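Local coordinates for teichoic acid biosynthesis protein F (Staphylococcus epidermidis, PDB 3L7I), which takes part in teichoic acid biosynthesis and carries a C-terminal region of the GT-B fold, built from two Rossmann-like domains that face each other, at residues D480-P485 / F497-E502; Y488-F493 / I504-Y509; V626-G631 / D696-V701. All coordinates share one frame; numbering follows the deposited sequence.

Interaction 1. Residues D480-P485 / F497-E502; sequences DYLISP and FWMDEE
Leu482, on strand 481-484, meets Phe497 and Met499 through aliphatic and aromatic carbon and one sulfur. The contact between 480-485 and 497-502 is wholly apolar, buries 143 Å² in sum, and involves three buried residues. The closest alpha carbons, Leu482 CA and Met499 CA, are still 8.5 Å apart, so side chains alone bridge the gap.

Among the aliphatic contacts, the CD2 branch of Leu482 does most of the work. Its chi1 of 174° sets CG anti to the backbone N and carries the branch out toward the loop, where CD2 lies 3.9 Å from Met499 CG and 4.1 Å from Met499 SD. Met499 bends at both chi2 (-83°) and chi3 (-34°), which folds the thioether back over the leucine: Met499 CE comes to 4.1 Å from Leu482 CB. The methionine thus crosses the leucine at a slant, meeting CD2 with CG and SD and CB with CE.

The aromatic contact is smaller. Phe497 CD1 lies 4.0 Å from the same Leu482 CD2, and the two side chains cross at roughly a right angle. The ring also belongs to an aromatic cluster, in which Trp443 and Trp479 make edge-to-face pairs with it and Phe493 lies at a shallower tilt.

Hydrogen bonds from outside hold both backbones: Phe497 O bonds the side-chain hydroxyl Thr476 OG1, while the Leu482 backbone pairs with Arg503 and Leu505. Phe497 is also the first residue to leave helical geometry after helix 487-496, so the contact covers the turn that brings the chain back to strand 504-506. Such closure of the connecting loop over the strand belongs to a beta-alpha-beta unit of a Rossmann-like domain.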
loop_
_atom_site.group_PDB
_atom_site.type_symbol
_atom_site.label_atom_id
_atom_site.label_comp_id
_atom_site.label_asym_id
_atom_site.label_seq_id
_atom_site.Cartn_x
_atom_site.Cartn_y
_atom_site.Cartn_z
ATOM N N ASP A 480 29.776 -25.072 3.298
ATOM C CA ASP A 480 31.050 -24.710 3.882
ATOM C C ASP A 480 31.961 -25.931 3.878
ATOM O O ASP A 480 33.162 -25.821 3.644
ATOM C CB ASP A 480 30.832 -24.187 5.308
ATOM C CG ASP A 480 29.999 -22.903 5.349
ATOM O OD1 ASP A 480 30.297 -21.946 4.599
ATOM O OD2 ASP A 480 29.044 -22.857 6.145
ATOM N N TYR A 481 31.368 -27.098 4.135
ATOM C CA TYR A 481 32.065 -28.379 4.074
ATOM C C TYR A 481 31.289 -29.346 3.178
ATOM O O TYR A 481 30.063 -29.353 3.188
ATOM C CB TYR A 481 32.209 -28.964 5.471
ATOM C CG TYR A 481 33.198 -28.215 6.343
ATOM C CD1 TYR A 481 34.527 -28.046 5.947
ATOM C CD2 TYR A 481 32.815 -27.687 7.572
ATOM C CE1 TYR A 481 35.438 -27.374 6.754
ATOM C CE2 TYR A 481 33.716 -27.016 8.372
ATOM C CZ TYR A 481 35.024 -26.862 7.963
ATOM O OH TYR A 481 35.907 -26.187 8.776
ATOM N N LEU A 482 32.014 -30.135 2.388
ATOM C CA LEU A 482 31.445 -31.175 1.548
ATOM C C LEU A 482 32.225 -32.474 1.744
ATOM O O LEU A 482 33.460 -32.505 1.631
ATOM C CB LEU A 482 31.507 -30.767 0.086
ATOM C CG LEU A 482 31.058 -31.864 -0.862
ATOM C CD1 LEU A 482 29.720 -32.376 -0.418
ATOM C CD2 LEU A 482 30.977 -31.326 -2.245
ATOM N N ILE A 483 31.510 -33.557 2.034
ATOM C CA ILE A 483 32.168 -34.831 2.303
ATOM C C ILE A 483 32.514 -35.553 1.011
ATOM O O ILE A 483 31.741 -35.517 0.043
ATOM C CB ILE A 483 31.302 -35.714 3.181
ATOM C CG1 ILE A 483 31.199 -35.110 4.582
ATOM C CG2 ILE A 483 31.873 -37.111 3.264
ATOM C CD1 ILE A 483 30.702 -36.076 5.628
ATOM N N SER A 484 33.674 -36.202 0.981
ATOM C CA SER A 484 34.030 -37.015 -0.179
ATOM C C SER A 484 34.435 -38.436 0.205
ATOM O O SER A 484 35.176 -38.638 1.182
ATOM C CB SER A 484 35.149 -36.361 -0.988
ATOM O OG SER A 484 35.361 -37.045 -2.211
ATOM N N PRO A 485 33.948 -39.424 -0.564
ATOM C CA PRO A 485 34.204 -40.859 -0.388
ATOM C C PRO A 485 35.529 -41.325 -1.012
ATOM O O PRO A 485 36.090 -42.330 -0.557
ATOM C CB PRO A 485 33.034 -41.527 -1.124
ATOM C CG PRO A 485 32.092 -40.453 -1.460
ATOM C CD PRO A 485 32.887 -39.188 -1.547
ATOM N N PHE A 497 30.036 -29.549 -8.893
ATOM C CA PHE A 497 29.407 -28.739 -7.865
ATOM C C PHE A 497 30.052 -27.371 -7.700
ATOM O O PHE A 497 29.741 -26.660 -6.749
ATOM C CB PHE A 497 29.460 -29.461 -6.517
ATOM C CG PHE A 497 28.519 -30.624 -6.402
ATOM C CD1 PHE A 497 28.841 -31.712 -5.587
ATOM C CD2 PHE A 497 27.319 -30.633 -7.097
ATOM C CE1 PHE A 497 27.966 -32.797 -5.470
ATOM C CE2 PHE A 497 26.446 -31.700 -6.990
ATOM C CZ PHE A 497 26.760 -32.784 -6.181
ATOM N N TRP A 498 30.948 -27.001 -8.610
ATOM C CA TRP A 498 31.663 -25.738 -8.487
ATOM C C TRP A 498 32.266 -25.631 -7.083
ATOM O O TRP A 498 31.951 -24.688 -6.345
ATOM C CB TRP A 498 30.707 -24.542 -8.691
ATOM C CG TRP A 498 29.831 -24.534 -9.944
ATOM C CD1 TRP A 498 30.148 -24.007 -11.173
ATOM C CD2 TRP A 498 28.496 -25.046 -10.069
ATOM N NE1 TRP A 498 29.109 -24.185 -12.048
ATOM C CE2 TRP A 498 28.081 -24.812 -11.399
ATOM C CE3 TRP A 498 27.618 -25.691 -9.188
ATOM C CZ2 TRP A 498 26.830 -25.195 -11.872
ATOM C CZ3 TRP A 498 26.364 -26.071 -9.656
ATOM C CH2 TRP A 498 25.982 -25.813 -10.988
ATOM N N MET A 499 33.099 -26.587 -6.685
ATOM C CA MET A 499 33.639 -26.582 -5.321
ATOM C C MET A 499 35.145 -26.349 -5.302
ATOM O O MET A 499 35.837 -26.674 -6.261
ATOM C CB MET A 499 33.329 -27.904 -4.615
ATOM C CG MET A 499 31.881 -28.087 -4.237
ATOM S SD MET A 499 31.510 -27.256 -2.686
ATOM C CE MET A 499 33.067 -27.504 -1.866
ATOM N N ASP A 500 35.659 -25.788 -4.214
ATOM C CA ASP A 500 37.101 -25.721 -4.030
ATOM C C ASP A 500 37.525 -27.007 -3.348
ATOM O O ASP A 500 36.777 -27.538 -2.539
ATOM C CB ASP A 500 37.490 -24.537 -3.143
ATOM C CG ASP A 500 36.934 -23.212 -3.640
ATOM O OD1 ASP A 500 37.102 -22.893 -4.842
ATOM O OD2 ASP A 500 36.343 -22.481 -2.812
ATOM N N GLU A 501 38.712 -27.519 -3.655
ATOM C CA GLU A 501 39.182 -28.710 -2.962
ATOM C C GLU A 501 39.343 -28.379 -1.489
ATOM O O GLU A 501 39.232 -29.239 -0.620
ATOM C CB GLU A 501 40.500 -29.212 -3.550
ATOM C CG GLU A 501 41.075 -30.425 -2.811
ATOM C CD GLU A 501 41.957 -31.309 -3.694
ATOM O OE1 GLU A 501 42.765 -30.755 -4.479
ATOM O OE2 GLU A 501 41.839 -32.559 -3.593
ATOM N N GLU A 502 39.581 -27.105 -1.225
ATOM C CA GLU A 502 39.794 -26.607 0.121
ATOM C C GLU A 502 38.589 -26.844 1.028
ATOM O O GLU A 502 38.695 -26.739 2.243
ATOM C CB GLU A 502 40.118 -25.114 0.060
ATOM C CG GLU A 502 40.798 -24.676 -1.249
ATOM C CD GLU A 502 41.956 -23.701 -1.015
ATOM O OE1 GLU A 502 42.164 -23.287 0.151
ATOM O OE2 GLU A 502 42.666 -23.350 -1.988
#

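Interaction 2. Residues Y488-F493 / I504-Y509; sequences YSTEIF and ILEIGY
Thr490 presents its two branches to two different residues, CG2 to Ile504 and OG1 to Glu506. The methyl Thr490 CG2 lies 3.7 Å from Ile504 CD1, and Ile504 CG2 reaches 3.9 Å from Thr490 OG1, so the isoleucine approaches with both of its branches. Phe493, one helical turn on, adds a looser contact, its CB 4.4 Å from Ile504 CD1.

The polar contact is Thr490 OG1 with Glu506 OE2 at 3.0 Å. With chi1 at -58°, OG1 lies beside the threonine's own backbone N and CG2 stands anti to it, which separates the polar branch from the apolar one. Glu506 spans the distance by an extended chain beyond CG and crosses the threonine at about a right angle. OG1 also has Ser484 OG and Asn486 O as hydrogen-bond partners.

The contact joins the helix and second strand of the beta-alpha-beta crossover formed by strand 481-484, helix 487-496 and strand 504-506, in a Rossmann-like domain of the GT-B fold. The short axes of helix 488-493 and strand 504-506 run nearly antiparallel, at 168°, and approach to 9.7 Å, as expected for a helix covering its sheet.

Further out, Arg487 NH1 forms a salt bridge with Glu506 OE2, so the same carboxylate oxygen meets both a charge and a hydroxyl; the arginine probably stabilises the ionised carboxylate. Glu506 is itself the centre of an inverse gamma turn, where the chain leaves the strand. Two residues later Gly508 adopts phi 100°, a conformation in which a beta carbon would press on the preceding carbonyl oxygen, and its backbone bonds to Ser484.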
loop_
_atom_site.group_PDB
_atom_site.type_symbol
_atom_site.label_atom_id
_atom_site.label_comp_id
_atom_site.label_asym_id
_atom_site.label_seq_id
_atom_site.Cartn_x
_atom_site.Cartn_y
_atom_site.Cartn_z
ATOM N N TYR A 488 38.208 -39.894 -6.844
ATOM C CA TYR A 488 37.302 -39.859 -7.991
ATOM C C TYR A 488 36.080 -38.993 -7.731
ATOM O O TYR A 488 35.682 -38.206 -8.576
ATOM C CB TYR A 488 36.903 -41.289 -8.313
ATOM C CG TYR A 488 35.636 -41.503 -9.104
ATOM C CD1 TYR A 488 35.676 -41.683 -10.477
ATOM C CD2 TYR A 488 34.407 -41.610 -8.463
ATOM C CE1 TYR A 488 34.524 -41.912 -11.195
ATOM C CE2 TYR A 488 33.252 -41.840 -9.171
ATOM C CZ TYR A 488 33.316 -41.996 -10.534
ATOM O OH TYR A 488 32.161 -42.233 -11.244
ATOM N N SER A 489 35.489 -39.125 -6.555
ATOM C CA SER A 489 34.395 -38.240 -6.180
ATOM C C SER A 489 34.867 -36.799 -5.989
ATOM O O SER A 489 34.224 -35.878 -6.461
ATOM C CB SER A 489 33.672 -38.751 -4.929
ATOM O OG SER A 489 32.715 -39.739 -5.269
ATOM N N THR A 490 35.982 -36.605 -5.297
ATOM C CA THR A 490 36.546 -35.272 -5.162
ATOM C C THR A 490 36.740 -34.601 -6.516
ATOM O O THR A 490 36.369 -33.454 -6.698
ATOM C CB THR A 490 37.916 -35.279 -4.461
ATOM O OG1 THR A 490 37.804 -35.870 -3.160
ATOM C CG2 THR A 490 38.453 -33.856 -4.334
ATOM N N GLU A 491 37.336 -35.311 -7.466
ATOM C CA GLU A 491 37.686 -34.699 -8.744
ATOM C C GLU A 491 36.418 -34.296 -9.492
ATOM O O GLU A 491 36.362 -33.233 -10.115
ATOM C CB GLU A 491 38.542 -35.652 -9.577
ATOM C CG GLU A 491 39.803 -35.006 -10.135
ATOM C CD GLU A 491 40.921 -34.848 -9.090
ATOM O OE1 GLU A 491 41.762 -35.775 -8.967
ATOM O OE2 GLU A 491 40.976 -33.793 -8.408
ATOM N N ILE A 492 35.406 -35.159 -9.406
ATOM C CA ILE A 492 34.086 -34.918 -9.963
ATOM C C ILE A 492 33.402 -33.769 -9.239
ATOM O O ILE A 492 32.726 -32.963 -9.863
ATOM C CB ILE A 492 33.196 -36.164 -9.836
ATOM C CG1 ILE A 492 33.667 -37.261 -10.780
ATOM C CG2 ILE A 492 31.740 -35.843 -10.135
ATOM C CD1 ILE A 492 33.031 -38.599 -10.496
ATOM N N PHE A 493 33.559 -33.683 -7.922
ATOM C CA PHE A 493 32.847 -32.646 -7.182
ATOM C C PHE A 493 33.407 -31.280 -7.493
ATOM O O PHE A 493 32.656 -30.318 -7.611
ATOM C CB PHE A 493 32.865 -32.885 -5.672
ATOM C CG PHE A 493 32.027 -34.039 -5.242
ATOM C CD1 PHE A 493 31.042 -34.528 -6.065
ATOM C CD2 PHE A 493 32.219 -34.632 -4.008
ATOM C CE1 PHE A 493 30.286 -35.593 -5.679
ATOM C CE2 PHE A 493 31.463 -35.702 -3.618
ATOM C CZ PHE A 493 30.499 -36.188 -4.456
ATOM N N ILE A 504 36.443 -29.668 0.583
ATOM C CA ILE A 504 36.120 -31.079 0.568
ATOM C C ILE A 504 36.833 -31.832 1.689
ATOM O O ILE A 504 38.046 -31.678 1.882
ATOM C CB ILE A 504 36.510 -31.670 -0.773
ATOM C CG1 ILE A 504 35.588 -31.104 -1.853
ATOM C CG2 ILE A 504 36.441 -33.185 -0.722
ATOM C CD1 ILE A 504 36.146 -31.187 -3.255
ATOM N N LEU A 505 36.085 -32.630 2.446
ATOM C CA LEU A 505 36.699 -33.515 3.435
ATOM C C LEU A 505 36.656 -34.946 2.915
ATOM O O LEU A 505 35.598 -35.589 2.940
ATOM C CB LEU A 505 35.946 -33.450 4.753
ATOM C CG LEU A 505 35.640 -32.084 5.339
ATOM C CD1 LEU A 505 34.877 -32.237 6.636
ATOM C CD2 LEU A 505 36.939 -31.371 5.561
ATOM N N GLU A 506 37.786 -35.441 2.420
ATOM C CA GLU A 506 37.850 -36.803 1.909
ATOM C C GLU A 506 37.968 -37.743 3.065
ATOM O O GLU A 506 39.066 -38.063 3.476
ATOM C CB GLU A 506 39.085 -36.982 1.056
ATOM C CG GLU A 506 38.815 -37.089 -0.414
ATOM C CD GLU A 506 39.898 -37.875 -1.124
ATOM O OE1 GLU A 506 40.662 -38.618 -0.450
ATOM O OE2 GLU A 506 39.987 -37.737 -2.359
ATOM N N ILE A 507 36.851 -38.198 3.603
ATOM C CA ILE A 507 36.927 -38.988 4.823
ATOM C C ILE A 507 36.046 -40.218 4.786
ATOM O O ILE A 507 36.208 -41.102 5.611
ATOM C CB ILE A 507 36.545 -38.154 6.048
ATOM C CG1 ILE A 507 35.153 -37.528 5.850
ATOM C CG2 ILE A 507 37.607 -37.094 6.327
ATOM C CD1 ILE A 507 34.628 -36.826 7.090
ATOM N N GLY A 508 35.118 -40.265 3.826
ATOM C CA GLY A 508 34.217 -41.396 3.667
ATOM C C GLY A 508 32.876 -41.077 4.287
ATOM O O GLY A 508 32.745 -40.116 5.037
ATOM N N TYR A 509 31.868 -41.877 3.972
ATOM C CA TYR A 509 30.505 -41.603 4.430
ATOM C C TYR A 509 30.245 -42.085 5.855
ATOM O O TYR A 509 30.531 -43.234 6.210
ATOM C CB TYR A 509 29.487 -42.203 3.466
ATOM C CG TYR A 509 29.366 -41.417 2.202
ATOM C CD1 TYR A 509 29.100 -40.061 2.256
ATOM C CD2 TYR A 509 29.512 -42.013 0.956
ATOM C CE1 TYR A 509 28.986 -39.306 1.121
ATOM C CE2 TYR A 509 29.397 -41.259 -0.203
ATOM C CZ TYR A 509 29.134 -39.896 -0.108
ATOM O OH TYR A 509 29.013 -39.082 -1.215
#

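Interaction 3. Residues V626-G631 / D696-V701; sequences VMFDYG and DRFCSV
Phe628 and Phe698 reach each other through similar first torsions, chi1 -64° and -52°, each setting CG beside its own backbone N and anti to the carbonyl carbon. Their helices, 626-630 and 688-698, lie in the C-terminal part of a GT-B fold: the first directly follows strand 618-621 of the six-stranded parallel sheet, and the second precedes the long helix 706-721, which returns to pack on the other Rossmann-like domain.

The rings form an edge-to-face pair with centroids 4.9 Å apart and planes inclined at 52°, a marked tilt from a perpendicular T. Phe628 supplies the edge: its CE1 sits 3.7 Å above the plane of the Phe698 ring and over its centre. The neighbouring CD1 of Phe628 meets Phe698 CG at 3.7 Å, toward the base of the ring. On the opposite face lies Arg697 CG, 3.6 Å above the Phe698 ring plane, so the ring is sandwiched between an aliphatic carbon and an aromatic edge. Tyr488 also meets Phe698 edge-to-face, which brings helix 487-496 of the first Rossmann-like domain of the GT-B region into the same cluster.

Next along the chain, Cys699 turns its sulfur to the backbone at Gly631 and Phe628, with SG 3.6 Å from Gly631 C. The absence of a side chain on Gly631 probably helps the two backbones come near, the CA atoms of Gly631 and Cys699 being 6.5 Å apart.

The polar link between the segments is a water. Phe698 O also accepts from Asn486 ND2, outside the pair; the shared water donates to Phe628 O at 2.7 Å and, weakly, to Phe698 O at 3.4 Å.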
loop_
_atom_site.group_PDB
_atom_site.type_symbol
_atom_site.label_atom_id
_atom_site.label_comp_id
_atom_site.label_asym_id
_atom_site.label_seq_id
_atom_site.Cartn_x
_atom_site.Cartn_y
_atom_site.Cartn_z
ATOM N N VAL A 626 24.832 -47.266 -5.242
ATOM C CA VAL A 626 24.966 -48.231 -4.153
ATOM C C VAL A 626 26.127 -49.192 -4.341
ATOM O O VAL A 626 26.683 -49.678 -3.370
ATOM C CB VAL A 626 23.695 -49.093 -3.874
ATOM C CG1 VAL A 626 22.591 -48.257 -3.279
ATOM C CG2 VAL A 626 23.250 -49.850 -5.134
ATOM N N MET A 627 26.495 -49.500 -5.571
ATOM C CA MET A 627 27.594 -50.437 -5.733
ATOM C C MET A 627 28.860 -49.921 -5.032
ATOM O O MET A 627 29.688 -50.706 -4.567
ATOM C CB MET A 627 27.860 -50.714 -7.206
ATOM C CG MET A 627 28.077 -49.474 -8.015
ATOM S SD MET A 627 28.709 -49.898 -9.634
ATOM C CE MET A 627 28.955 -48.262 -10.341
ATOM N N PHE A 628 28.999 -48.602 -4.948
ATOM C CA PHE A 628 30.203 -48.023 -4.387
ATOM C C PHE A 628 30.180 -48.167 -2.881
ATOM O O PHE A 628 31.226 -48.117 -2.236
ATOM C CB PHE A 628 30.342 -46.545 -4.749
ATOM C CG PHE A 628 30.512 -46.280 -6.213
ATOM C CD1 PHE A 628 31.609 -46.758 -6.895
ATOM C CD2 PHE A 628 29.588 -45.529 -6.901
ATOM C CE1 PHE A 628 31.773 -46.507 -8.230
ATOM C CE2 PHE A 628 29.752 -45.273 -8.242
ATOM C CZ PHE A 628 30.843 -45.764 -8.904
ATOM N N ASP A 629 28.993 -48.317 -2.310
ATOM C CA ASP A 629 28.870 -48.475 -0.871
ATOM C C ASP A 629 29.151 -49.916 -0.514
ATOM O O ASP A 629 30.029 -50.225 0.305
ATOM C CB ASP A 629 27.455 -48.134 -0.411
ATOM C CG ASP A 629 27.118 -46.669 -0.593
ATOM O OD1 ASP A 629 26.070 -46.385 -1.217
ATOM O OD2 ASP A 629 27.897 -45.803 -0.114
ATOM N N TYR A 630 28.385 -50.800 -1.141
ATOM C CA TYR A 630 28.432 -52.226 -0.852
ATOM C C TYR A 630 29.848 -52.763 -1.021
ATOM O O TYR A 630 30.246 -53.710 -0.349
ATOM C CB TYR A 630 27.435 -52.960 -1.741
ATOM C CG TYR A 630 27.355 -54.408 -1.453
ATOM C CD1 TYR A 630 26.768 -54.866 -0.290
ATOM C CD2 TYR A 630 27.883 -55.335 -2.331
ATOM C CE1 TYR A 630 26.708 -56.240 -0.008
ATOM C CE2 TYR A 630 27.830 -56.698 -2.065
ATOM C CZ TYR A 630 27.239 -57.141 -0.909
ATOM O OH TYR A 630 27.185 -58.477 -0.645
ATOM N N GLY A 631 30.610 -52.113 -1.900
ATOM C CA GLY A 631 31.983 -52.489 -2.212
ATOM C C GLY A 631 32.965 -52.461 -1.050
ATOM O O GLY A 631 34.022 -53.085 -1.099
ATOM N N ASP A 696 39.936 -50.803 -4.049
ATOM C CA ASP A 696 41.083 -49.921 -3.950
ATOM C C ASP A 696 40.650 -48.549 -4.391
ATOM O O ASP A 696 40.974 -47.558 -3.754
ATOM C CB ASP A 696 42.231 -50.400 -4.849
ATOM C CG ASP A 696 43.027 -51.537 -4.233
ATOM O OD1 ASP A 696 42.801 -51.852 -3.039
ATOM O OD2 ASP A 696 43.886 -52.112 -4.949
ATOM N N ARG A 697 39.896 -48.508 -5.484
ATOM C CA ARG A 697 39.613 -47.258 -6.175
ATOM C C ARG A 697 38.535 -46.404 -5.496
ATOM O O ARG A 697 38.637 -45.185 -5.476
ATOM C CB ARG A 697 39.236 -47.527 -7.635
ATOM C CG ARG A 697 39.193 -46.277 -8.473
ATOM C CD ARG A 697 38.847 -46.529 -9.930
ATOM N NE ARG A 697 38.704 -45.252 -10.633
ATOM C CZ ARG A 697 38.234 -45.095 -11.871
ATOM N NH1 ARG A 697 37.843 -46.142 -12.589
ATOM N NH2 ARG A 697 38.151 -43.876 -12.392
ATOM N N PHE A 698 37.512 -47.038 -4.930
ATOM C CA PHE A 698 36.365 -46.296 -4.448
ATOM C C PHE A 698 36.086 -46.438 -2.961
ATOM O O PHE A 698 35.367 -45.616 -2.395
ATOM C CB PHE A 698 35.128 -46.694 -5.238
ATOM C CG PHE A 698 35.310 -46.617 -6.709
ATOM C CD1 PHE A 698 35.260 -45.403 -7.359
ATOM C CD2 PHE A 698 35.527 -47.767 -7.457
ATOM C CE1 PHE A 698 35.439 -45.333 -8.739
ATOM C CE2 PHE A 698 35.696 -47.703 -8.825
ATOM C CZ PHE A 698 35.653 -46.484 -9.469
ATOM N N CYS A 699 36.631 -47.461 -2.315
ATOM C CA CYS A 699 36.214 -47.730 -0.942
ATOM C C CYS A 699 37.339 -47.698 0.070
ATOM O O CYS A 699 37.109 -47.921 1.261
ATOM C CB CYS A 699 35.508 -49.076 -0.853
ATOM S SG CYS A 699 34.596 -49.514 -2.334
ATOM N N SER A 700 38.549 -47.422 -0.402
ATOM C CA SER A 700 39.737 -47.514 0.441
ATOM C C SER A 700 39.740 -46.455 1.537
ATOM O O SER A 700 40.361 -46.626 2.577
ATOM C CB SER A 700 40.998 -47.367 -0.413
ATOM O OG SER A 700 41.101 -46.050 -0.931
ATOM N N VAL A 701 39.040 -45.358 1.294
ATOM C CA VAL A 701 39.085 -44.211 2.185
ATOM C C VAL A 701 38.383 -44.437 3.514
ATOM O O VAL A 701 38.813 -43.877 4.510
ATOM C CB VAL A 701 38.527 -42.948 1.512
ATOM C CG1 VAL A 701 38.386 -41.805 2.517
ATOM C CG2 VAL A 701 39.408 -42.544 0.332
HETATM O O HOH W 1 32.186 -45.788 -1.170
#

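How the interactions relate
Interactions 1 and 2 belong to one beta-alpha-beta unit, their centres only 7 Å apart and their segments alternating along the chain. Strands 481-484 and 504-506 are joined directly, probably by hydrogen bonds from Leu505 N to Leu482 O and from Ser484 N to Leu505 O, each 2.8 Å. Interaction 3 lies about 12 Å from interaction 2 and 19 Å from interaction 1, centre to centre. It touches the unit at Tyr488, whose CD1 lies 3.8 Å from Arg697 NH2, and at Val701, whose CG1 lies 3.6 Å from Ile507 C. The three contacts thus run from within the first Rossmann-like domain of the GT-B region to its border with the second.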